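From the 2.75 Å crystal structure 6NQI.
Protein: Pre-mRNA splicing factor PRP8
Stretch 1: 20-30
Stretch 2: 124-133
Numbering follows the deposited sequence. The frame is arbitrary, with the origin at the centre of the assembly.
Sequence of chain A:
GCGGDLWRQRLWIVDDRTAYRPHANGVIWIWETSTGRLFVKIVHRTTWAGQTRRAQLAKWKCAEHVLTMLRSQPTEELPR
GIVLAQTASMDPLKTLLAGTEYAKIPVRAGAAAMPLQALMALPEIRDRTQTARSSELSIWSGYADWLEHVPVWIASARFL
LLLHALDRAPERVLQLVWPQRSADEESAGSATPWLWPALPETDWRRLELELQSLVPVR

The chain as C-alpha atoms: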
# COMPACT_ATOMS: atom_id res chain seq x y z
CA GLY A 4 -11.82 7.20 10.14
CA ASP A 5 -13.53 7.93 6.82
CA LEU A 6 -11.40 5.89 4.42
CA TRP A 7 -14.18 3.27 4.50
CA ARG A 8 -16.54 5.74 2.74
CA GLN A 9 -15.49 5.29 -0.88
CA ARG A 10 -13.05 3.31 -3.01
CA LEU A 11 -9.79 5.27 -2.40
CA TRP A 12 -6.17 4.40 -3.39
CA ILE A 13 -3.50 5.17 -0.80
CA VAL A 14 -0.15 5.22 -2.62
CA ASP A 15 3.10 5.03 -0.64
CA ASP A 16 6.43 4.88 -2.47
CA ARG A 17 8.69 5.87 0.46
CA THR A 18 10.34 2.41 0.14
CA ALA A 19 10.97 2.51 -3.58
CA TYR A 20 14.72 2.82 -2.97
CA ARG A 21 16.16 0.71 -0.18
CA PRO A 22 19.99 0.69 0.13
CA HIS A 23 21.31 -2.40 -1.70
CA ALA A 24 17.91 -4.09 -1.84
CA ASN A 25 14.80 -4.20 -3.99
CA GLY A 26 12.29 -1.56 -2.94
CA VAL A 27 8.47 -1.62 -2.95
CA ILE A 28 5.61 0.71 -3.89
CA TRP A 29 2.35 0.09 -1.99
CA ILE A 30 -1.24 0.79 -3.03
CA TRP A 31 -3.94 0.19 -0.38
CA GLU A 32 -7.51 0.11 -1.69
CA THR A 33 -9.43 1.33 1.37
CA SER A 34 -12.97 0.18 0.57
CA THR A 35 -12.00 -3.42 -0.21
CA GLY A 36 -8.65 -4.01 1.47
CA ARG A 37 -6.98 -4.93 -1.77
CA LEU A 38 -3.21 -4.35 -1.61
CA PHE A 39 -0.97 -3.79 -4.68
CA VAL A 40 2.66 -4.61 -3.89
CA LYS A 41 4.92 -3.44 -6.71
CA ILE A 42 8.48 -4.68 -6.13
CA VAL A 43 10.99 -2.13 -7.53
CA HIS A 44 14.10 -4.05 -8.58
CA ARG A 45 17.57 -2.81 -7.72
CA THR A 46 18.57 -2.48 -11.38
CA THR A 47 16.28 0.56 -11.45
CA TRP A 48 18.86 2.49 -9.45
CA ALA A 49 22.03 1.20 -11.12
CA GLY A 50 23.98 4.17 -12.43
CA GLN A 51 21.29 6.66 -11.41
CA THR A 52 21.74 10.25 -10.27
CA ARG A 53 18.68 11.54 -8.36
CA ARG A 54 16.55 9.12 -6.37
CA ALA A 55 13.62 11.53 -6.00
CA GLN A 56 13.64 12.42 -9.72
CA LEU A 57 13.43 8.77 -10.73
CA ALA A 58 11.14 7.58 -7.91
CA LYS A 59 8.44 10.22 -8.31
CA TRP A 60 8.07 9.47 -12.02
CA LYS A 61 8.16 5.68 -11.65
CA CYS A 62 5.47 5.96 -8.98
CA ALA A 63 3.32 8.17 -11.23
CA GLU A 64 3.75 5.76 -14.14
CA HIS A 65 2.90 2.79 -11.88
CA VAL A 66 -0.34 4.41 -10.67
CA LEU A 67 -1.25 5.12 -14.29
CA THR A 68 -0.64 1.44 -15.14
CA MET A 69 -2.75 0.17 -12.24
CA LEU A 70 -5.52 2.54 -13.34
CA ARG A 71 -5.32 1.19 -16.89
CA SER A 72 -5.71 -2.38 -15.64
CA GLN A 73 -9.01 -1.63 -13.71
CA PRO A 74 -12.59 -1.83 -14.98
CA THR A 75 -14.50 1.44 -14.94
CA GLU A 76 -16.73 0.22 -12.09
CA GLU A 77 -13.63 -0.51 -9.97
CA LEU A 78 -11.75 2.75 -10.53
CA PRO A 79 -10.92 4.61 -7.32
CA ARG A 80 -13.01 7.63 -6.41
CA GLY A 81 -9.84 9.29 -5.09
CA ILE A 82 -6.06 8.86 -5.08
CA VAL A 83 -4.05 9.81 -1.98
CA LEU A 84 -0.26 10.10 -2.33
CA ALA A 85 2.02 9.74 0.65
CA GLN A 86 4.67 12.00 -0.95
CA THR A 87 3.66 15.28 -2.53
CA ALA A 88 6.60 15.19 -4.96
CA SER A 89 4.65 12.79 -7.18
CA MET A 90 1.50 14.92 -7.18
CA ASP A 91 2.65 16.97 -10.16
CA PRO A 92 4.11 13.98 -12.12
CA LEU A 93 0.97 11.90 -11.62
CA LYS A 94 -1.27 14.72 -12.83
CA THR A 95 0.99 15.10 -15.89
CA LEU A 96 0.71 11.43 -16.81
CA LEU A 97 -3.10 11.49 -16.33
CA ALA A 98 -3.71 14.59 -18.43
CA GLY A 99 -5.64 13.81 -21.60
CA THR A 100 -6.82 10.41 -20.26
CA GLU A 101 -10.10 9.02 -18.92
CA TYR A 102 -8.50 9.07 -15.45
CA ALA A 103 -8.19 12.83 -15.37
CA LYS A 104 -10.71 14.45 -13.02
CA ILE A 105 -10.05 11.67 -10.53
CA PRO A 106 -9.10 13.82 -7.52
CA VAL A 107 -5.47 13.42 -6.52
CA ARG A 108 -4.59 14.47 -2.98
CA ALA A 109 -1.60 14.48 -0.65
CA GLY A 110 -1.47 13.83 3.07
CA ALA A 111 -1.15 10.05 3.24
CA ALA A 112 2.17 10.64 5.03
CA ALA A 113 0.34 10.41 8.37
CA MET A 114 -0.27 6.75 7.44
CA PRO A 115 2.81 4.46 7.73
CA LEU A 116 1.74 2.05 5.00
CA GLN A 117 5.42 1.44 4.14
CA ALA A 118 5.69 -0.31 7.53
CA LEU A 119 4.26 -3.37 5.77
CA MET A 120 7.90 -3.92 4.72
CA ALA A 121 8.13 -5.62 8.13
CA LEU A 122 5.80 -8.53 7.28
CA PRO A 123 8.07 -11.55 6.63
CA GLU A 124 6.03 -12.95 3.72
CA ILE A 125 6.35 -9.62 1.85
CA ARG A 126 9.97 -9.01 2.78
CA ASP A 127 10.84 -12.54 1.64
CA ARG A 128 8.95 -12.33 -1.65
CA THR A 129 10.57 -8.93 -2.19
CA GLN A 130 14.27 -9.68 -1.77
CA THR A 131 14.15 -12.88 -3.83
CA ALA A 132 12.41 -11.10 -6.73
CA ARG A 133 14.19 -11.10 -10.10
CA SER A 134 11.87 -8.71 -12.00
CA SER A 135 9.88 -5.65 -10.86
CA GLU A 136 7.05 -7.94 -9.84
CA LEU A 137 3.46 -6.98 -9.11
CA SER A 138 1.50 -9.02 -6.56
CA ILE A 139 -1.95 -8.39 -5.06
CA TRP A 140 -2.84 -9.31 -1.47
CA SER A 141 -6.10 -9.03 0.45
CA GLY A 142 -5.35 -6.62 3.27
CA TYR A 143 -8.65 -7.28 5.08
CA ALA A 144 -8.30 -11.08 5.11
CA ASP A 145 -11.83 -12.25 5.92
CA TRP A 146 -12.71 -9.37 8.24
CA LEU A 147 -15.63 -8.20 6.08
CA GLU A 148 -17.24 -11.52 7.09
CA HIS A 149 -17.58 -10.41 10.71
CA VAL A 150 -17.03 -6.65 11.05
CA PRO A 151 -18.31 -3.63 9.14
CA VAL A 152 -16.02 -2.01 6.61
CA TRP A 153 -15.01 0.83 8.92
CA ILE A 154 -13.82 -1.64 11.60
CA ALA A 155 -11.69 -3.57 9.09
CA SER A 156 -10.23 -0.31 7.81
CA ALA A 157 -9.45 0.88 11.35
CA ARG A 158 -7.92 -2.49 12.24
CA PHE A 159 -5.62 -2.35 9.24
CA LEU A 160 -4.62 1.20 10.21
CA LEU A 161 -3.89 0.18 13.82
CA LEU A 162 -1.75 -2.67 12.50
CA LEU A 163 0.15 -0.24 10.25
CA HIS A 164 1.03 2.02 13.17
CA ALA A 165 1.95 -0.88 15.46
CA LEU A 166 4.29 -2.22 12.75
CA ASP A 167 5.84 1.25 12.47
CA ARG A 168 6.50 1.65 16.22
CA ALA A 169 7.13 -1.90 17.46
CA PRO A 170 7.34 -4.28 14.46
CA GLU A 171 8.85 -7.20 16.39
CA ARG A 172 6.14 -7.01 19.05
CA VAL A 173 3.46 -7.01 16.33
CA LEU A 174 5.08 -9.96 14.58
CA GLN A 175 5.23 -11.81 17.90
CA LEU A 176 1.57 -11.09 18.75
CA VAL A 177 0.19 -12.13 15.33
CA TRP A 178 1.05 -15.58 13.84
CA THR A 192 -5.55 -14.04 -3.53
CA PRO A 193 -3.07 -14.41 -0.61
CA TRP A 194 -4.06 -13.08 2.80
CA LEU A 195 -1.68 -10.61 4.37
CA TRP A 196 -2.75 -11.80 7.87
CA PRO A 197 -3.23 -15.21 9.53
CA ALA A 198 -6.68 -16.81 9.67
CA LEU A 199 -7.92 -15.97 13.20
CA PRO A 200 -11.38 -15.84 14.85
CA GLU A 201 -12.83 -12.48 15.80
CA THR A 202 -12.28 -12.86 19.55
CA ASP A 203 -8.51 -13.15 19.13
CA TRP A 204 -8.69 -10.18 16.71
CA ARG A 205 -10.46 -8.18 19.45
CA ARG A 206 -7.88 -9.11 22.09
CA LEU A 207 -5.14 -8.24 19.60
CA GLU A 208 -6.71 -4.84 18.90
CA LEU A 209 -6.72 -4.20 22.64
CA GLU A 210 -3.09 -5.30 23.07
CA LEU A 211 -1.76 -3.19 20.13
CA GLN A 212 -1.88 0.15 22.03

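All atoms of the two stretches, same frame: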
# COMPACT_ATOMS: atom_id res chain seq x y z
N TYR A 20 13.29 3.07 -3.08
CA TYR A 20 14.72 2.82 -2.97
C TYR A 20 15.05 2.35 -1.57
O TYR A 20 14.83 3.09 -0.60
CB TYR A 20 15.55 4.05 -3.32
CG TYR A 20 17.01 3.86 -3.01
CD1 TYR A 20 17.83 3.08 -3.83
CD2 TYR A 20 17.57 4.45 -1.89
CE1 TYR A 20 19.17 2.90 -3.53
CE2 TYR A 20 18.91 4.28 -1.59
CZ TYR A 20 19.71 3.50 -2.41
OH TYR A 20 21.04 3.33 -2.09
N ARG A 21 15.60 1.15 -1.45
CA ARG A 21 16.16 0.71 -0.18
C ARG A 21 17.63 0.37 -0.42
O ARG A 21 17.94 -0.33 -1.39
CB ARG A 21 15.42 -0.51 0.40
CG ARG A 21 14.02 -0.18 0.97
CD ARG A 21 13.46 -1.29 1.86
NE ARG A 21 13.43 -2.57 1.17
CZ ARG A 21 13.43 -3.74 1.80
NH1 ARG A 21 13.46 -3.76 3.13
NH2 ARG A 21 13.42 -4.87 1.10
N PRO A 22 18.55 0.91 0.39
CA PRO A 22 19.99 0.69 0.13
C PRO A 22 20.31 -0.77 -0.13
O PRO A 22 20.04 -1.63 0.72
CB PRO A 22 20.66 1.21 1.41
CG PRO A 22 19.71 2.25 1.93
CD PRO A 22 18.33 1.70 1.62
N HIS A 23 20.86 -1.05 -1.32
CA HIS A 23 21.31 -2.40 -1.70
C HIS A 23 20.22 -3.46 -1.53
O HIS A 23 20.48 -4.59 -1.10
CB HIS A 23 22.55 -2.82 -0.92
CG HIS A 23 23.74 -1.92 -1.10
ND1 HIS A 23 24.14 -0.99 -0.16
CD2 HIS A 23 24.68 -1.88 -2.08
CE1 HIS A 23 25.24 -0.39 -0.57
NE2 HIS A 23 25.59 -0.91 -1.73
N ALA A 24 18.98 -3.11 -1.86
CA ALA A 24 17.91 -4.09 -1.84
C ALA A 24 16.79 -3.61 -2.75
O ALA A 24 16.66 -2.41 -3.01
CB ALA A 24 17.38 -4.34 -0.43
N ASN A 25 16.01 -4.56 -3.26
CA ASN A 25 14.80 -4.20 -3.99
C ASN A 25 13.86 -3.43 -3.09
O ASN A 25 13.65 -3.80 -1.93
CB ASN A 25 14.09 -5.46 -4.50
CG ASN A 25 14.96 -6.33 -5.39
OD1 ASN A 25 15.88 -5.85 -6.07
ND2 ASN A 25 14.67 -7.62 -5.40
N GLY A 26 13.31 -2.33 -3.61
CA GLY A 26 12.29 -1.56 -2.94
C GLY A 26 10.88 -2.05 -3.25
O GLY A 26 10.68 -3.07 -3.92
N VAL A 27 9.89 -1.29 -2.77
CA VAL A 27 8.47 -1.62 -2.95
C VAL A 27 7.68 -0.32 -3.05
O VAL A 27 7.99 0.67 -2.38
CB VAL A 27 7.93 -2.51 -1.80
CG1 VAL A 27 6.43 -2.59 -1.84
CG2 VAL A 27 8.46 -3.92 -1.91
N ILE A 28 6.64 -0.32 -3.89
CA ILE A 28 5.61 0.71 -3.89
C ILE A 28 4.28 0.06 -3.49
O ILE A 28 3.88 -0.97 -4.06
CB ILE A 28 5.48 1.39 -5.27
CG1 ILE A 28 6.77 2.14 -5.60
CG2 ILE A 28 4.20 2.32 -5.30
CD1 ILE A 28 6.77 2.77 -6.96
N TRP A 29 3.61 0.63 -2.49
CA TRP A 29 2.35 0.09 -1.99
C TRP A 29 1.15 0.88 -2.47
O TRP A 29 1.18 2.11 -2.48
CB TRP A 29 2.34 0.11 -0.46
CG TRP A 29 3.62 -0.29 0.15
CD1 TRP A 29 4.68 0.52 0.43
CD2 TRP A 29 3.96 -1.59 0.62
NE1 TRP A 29 5.68 -0.21 1.03
CE2 TRP A 29 5.25 -1.51 1.16
CE3 TRP A 29 3.29 -2.82 0.65
CZ2 TRP A 29 5.90 -2.61 1.71
CZ3 TRP A 29 3.94 -3.91 1.18
CH2 TRP A 29 5.22 -3.80 1.71
N ILE A 30 0.07 0.16 -2.80
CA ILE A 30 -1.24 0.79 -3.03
C ILE A 30 -2.30 0.04 -2.21
O ILE A 30 -2.63 -1.11 -2.52
CB ILE A 30 -1.65 0.79 -4.51
CG1 ILE A 30 -0.64 1.57 -5.35
CG2 ILE A 30 -3.10 1.35 -4.66
CD1 ILE A 30 -1.00 1.56 -6.79
N GLU A 124 6.42 -12.41 5.02
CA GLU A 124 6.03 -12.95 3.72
C GLU A 124 6.37 -11.96 2.61
O GLU A 124 6.87 -12.35 1.55
CB GLU A 124 4.53 -13.26 3.75
CG GLU A 124 4.08 -14.55 3.08
CD GLU A 124 3.06 -15.28 3.96
OE1 GLU A 124 1.92 -14.74 4.13
OE2 GLU A 124 3.38 -16.38 4.46
N ILE A 125 6.09 -10.67 2.84
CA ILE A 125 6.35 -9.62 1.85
C ILE A 125 7.84 -9.38 1.70
O ILE A 125 8.36 -9.24 0.59
CB ILE A 125 5.65 -8.31 2.25
CG1 ILE A 125 4.14 -8.48 2.38
CG2 ILE A 125 5.99 -7.22 1.25
CD1 ILE A 125 3.48 -8.99 1.16
N ARG A 126 8.53 -9.22 2.82
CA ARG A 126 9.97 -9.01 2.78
C ARG A 126 10.66 -10.14 2.01
O ARG A 126 11.52 -9.88 1.15
CB ARG A 126 10.48 -8.84 4.20
CG ARG A 126 11.93 -8.54 4.33
CD ARG A 126 12.34 -8.74 5.78
NE ARG A 126 11.95 -10.06 6.27
CZ ARG A 126 12.10 -10.47 7.52
NH1 ARG A 126 12.63 -9.67 8.44
NH2 ARG A 126 11.71 -11.69 7.86
N ASP A 127 10.24 -11.38 2.27
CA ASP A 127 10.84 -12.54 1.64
C ASP A 127 10.49 -12.64 0.16
O ASP A 127 11.36 -12.99 -0.66
CB ASP A 127 10.41 -13.80 2.37
CG ASP A 127 11.10 -13.95 3.72
OD1 ASP A 127 12.07 -13.19 3.96
OD2 ASP A 127 10.68 -14.81 4.53
N ARG A 128 9.25 -12.35 -0.22
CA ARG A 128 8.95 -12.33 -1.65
C ARG A 128 9.69 -11.18 -2.33
O ARG A 128 10.06 -11.30 -3.50
CB ARG A 128 7.45 -12.23 -1.89
CG ARG A 128 7.05 -12.31 -3.35
CD ARG A 128 5.55 -12.08 -3.48
NE ARG A 128 4.98 -12.39 -4.79
CZ ARG A 128 4.03 -13.30 -5.00
NH1 ARG A 128 3.54 -14.01 -3.99
NH2 ARG A 128 3.57 -13.50 -6.24
N THR A 129 9.97 -10.11 -1.59
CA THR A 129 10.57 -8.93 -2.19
C THR A 129 12.04 -9.13 -2.50
O THR A 129 12.48 -8.86 -3.63
CB THR A 129 10.41 -7.72 -1.26
OG1 THR A 129 9.03 -7.39 -1.12
CG2 THR A 129 11.20 -6.53 -1.78
N GLN A 130 12.83 -9.57 -1.52
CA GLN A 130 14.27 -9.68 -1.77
C GLN A 130 14.60 -10.71 -2.84
O GLN A 130 15.49 -10.48 -3.67
CB GLN A 130 15.02 -9.98 -0.49
CG GLN A 130 15.09 -8.77 0.40
CD GLN A 130 15.85 -9.04 1.66
OE1 GLN A 130 16.96 -9.60 1.63
NE2 GLN A 130 15.28 -8.63 2.79
N THR A 131 13.88 -11.82 -2.87
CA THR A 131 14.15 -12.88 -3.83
C THR A 131 13.62 -12.58 -5.22
O THR A 131 13.81 -13.39 -6.13
CB THR A 131 13.53 -14.19 -3.32
OG1 THR A 131 12.17 -13.93 -2.88
CG2 THR A 131 14.36 -14.82 -2.19
N ALA A 132 12.96 -11.44 -5.42
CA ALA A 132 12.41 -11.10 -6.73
C ALA A 132 13.53 -10.89 -7.76
O ALA A 132 14.59 -10.35 -7.45
CB ALA A 132 11.53 -9.86 -6.64
N ARG A 133 13.25 -11.27 -9.01
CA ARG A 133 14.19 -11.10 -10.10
C ARG A 133 13.74 -10.07 -11.13
O ARG A 133 14.58 -9.58 -11.89
CB ARG A 133 14.42 -12.45 -10.82
CG ARG A 133 14.96 -13.54 -9.89
CD ARG A 133 15.47 -14.78 -10.62
NE ARG A 133 14.44 -15.58 -11.27
CZ ARG A 133 13.79 -16.60 -10.70
NH1 ARG A 133 14.05 -16.94 -9.45
NH2 ARG A 133 12.89 -17.27 -11.40

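The contact between the strand carrying Val 27 and Trp 29, together with Asn 25 and Arg 21 before them, and the helix ending near Gln 130 is small, burying 342 Å² in all, and its polar anchor is the carboxamide of Asn 25. The two axes approach to 8.6 Å with their N-to-C directions 124° apart, so the elements cross obliquely. The nearest CA atoms are those of Asn 25 and Gln 130, 5.9 Å apart, which places Asn 25 over the C-terminal end of the helix.

There the carbonyls are no longer all engaged by the next helical turn, and Asn 25 exploits this. With chi1 at -57° (m) and chi2 at -29°, Asn 25 ND2 lies 3.1 Å from Thr 129 O, and the N-H...O angle of 174° is almost linear. The same carbonyl also accepts from the backbone, Ala 132 N to Thr 129 O being 3.2 Å. A second bond, from Asn 25 ND2 to Ala 132 O at 3.4 Å, is weak, its angle being 135°. Distance alone would be misleading here: Asn 25 ND2 is equally 3.4 Å from Gln 130 O, but the angle is too poor for a hydrogen bond. Asn 25 OD1 is bonded elsewhere in the structure, so both ends of the amide are satisfied.

Arg 21 also points its CA-to-CB bond toward the helix, yet its guanidinium is held by its own stretch. The m, t, m sequence of chi1 to chi3 folds the chain back so that Arg 21 NH2 reaches Asn 25 O at 3.2 Å (154°), while Arg 21 NE makes a weak bond to the same oxygen at 3.3 Å. Across the interface its contacts are with carbon: Arg 21 NH2 is 4.0 Å from Thr 129 CG2 and 4.3 Å from Gln 130 CG.

Thr 129 is the helical residue most covered by the other stretch. The m rotamer (-65°) turns Thr 129 OG1 back along the helix to donate to Ile 125 O at 2.6 Å, satisfying the hydroxyl in a buried site. The methyl is left facing the other stretch, with Thr 129 CG2 4.1 Å from Asn 25 CB and 4.1 Å from Gly 26 O. Val 27, in the t rotamer (168°), packs its CG2 3.6 Å from Thr 129 OG1.

One turn earlier in the helix, Ile 125 (m, m) meets Trp 29. The CA-to-CB bond of Trp 29 points sideways, but chi1 of -41° and chi2 of 87° carry the indole nearer, bringing Trp 29 CH2 to 3.5 Å from Ile 125 CG2 in an apolar contact.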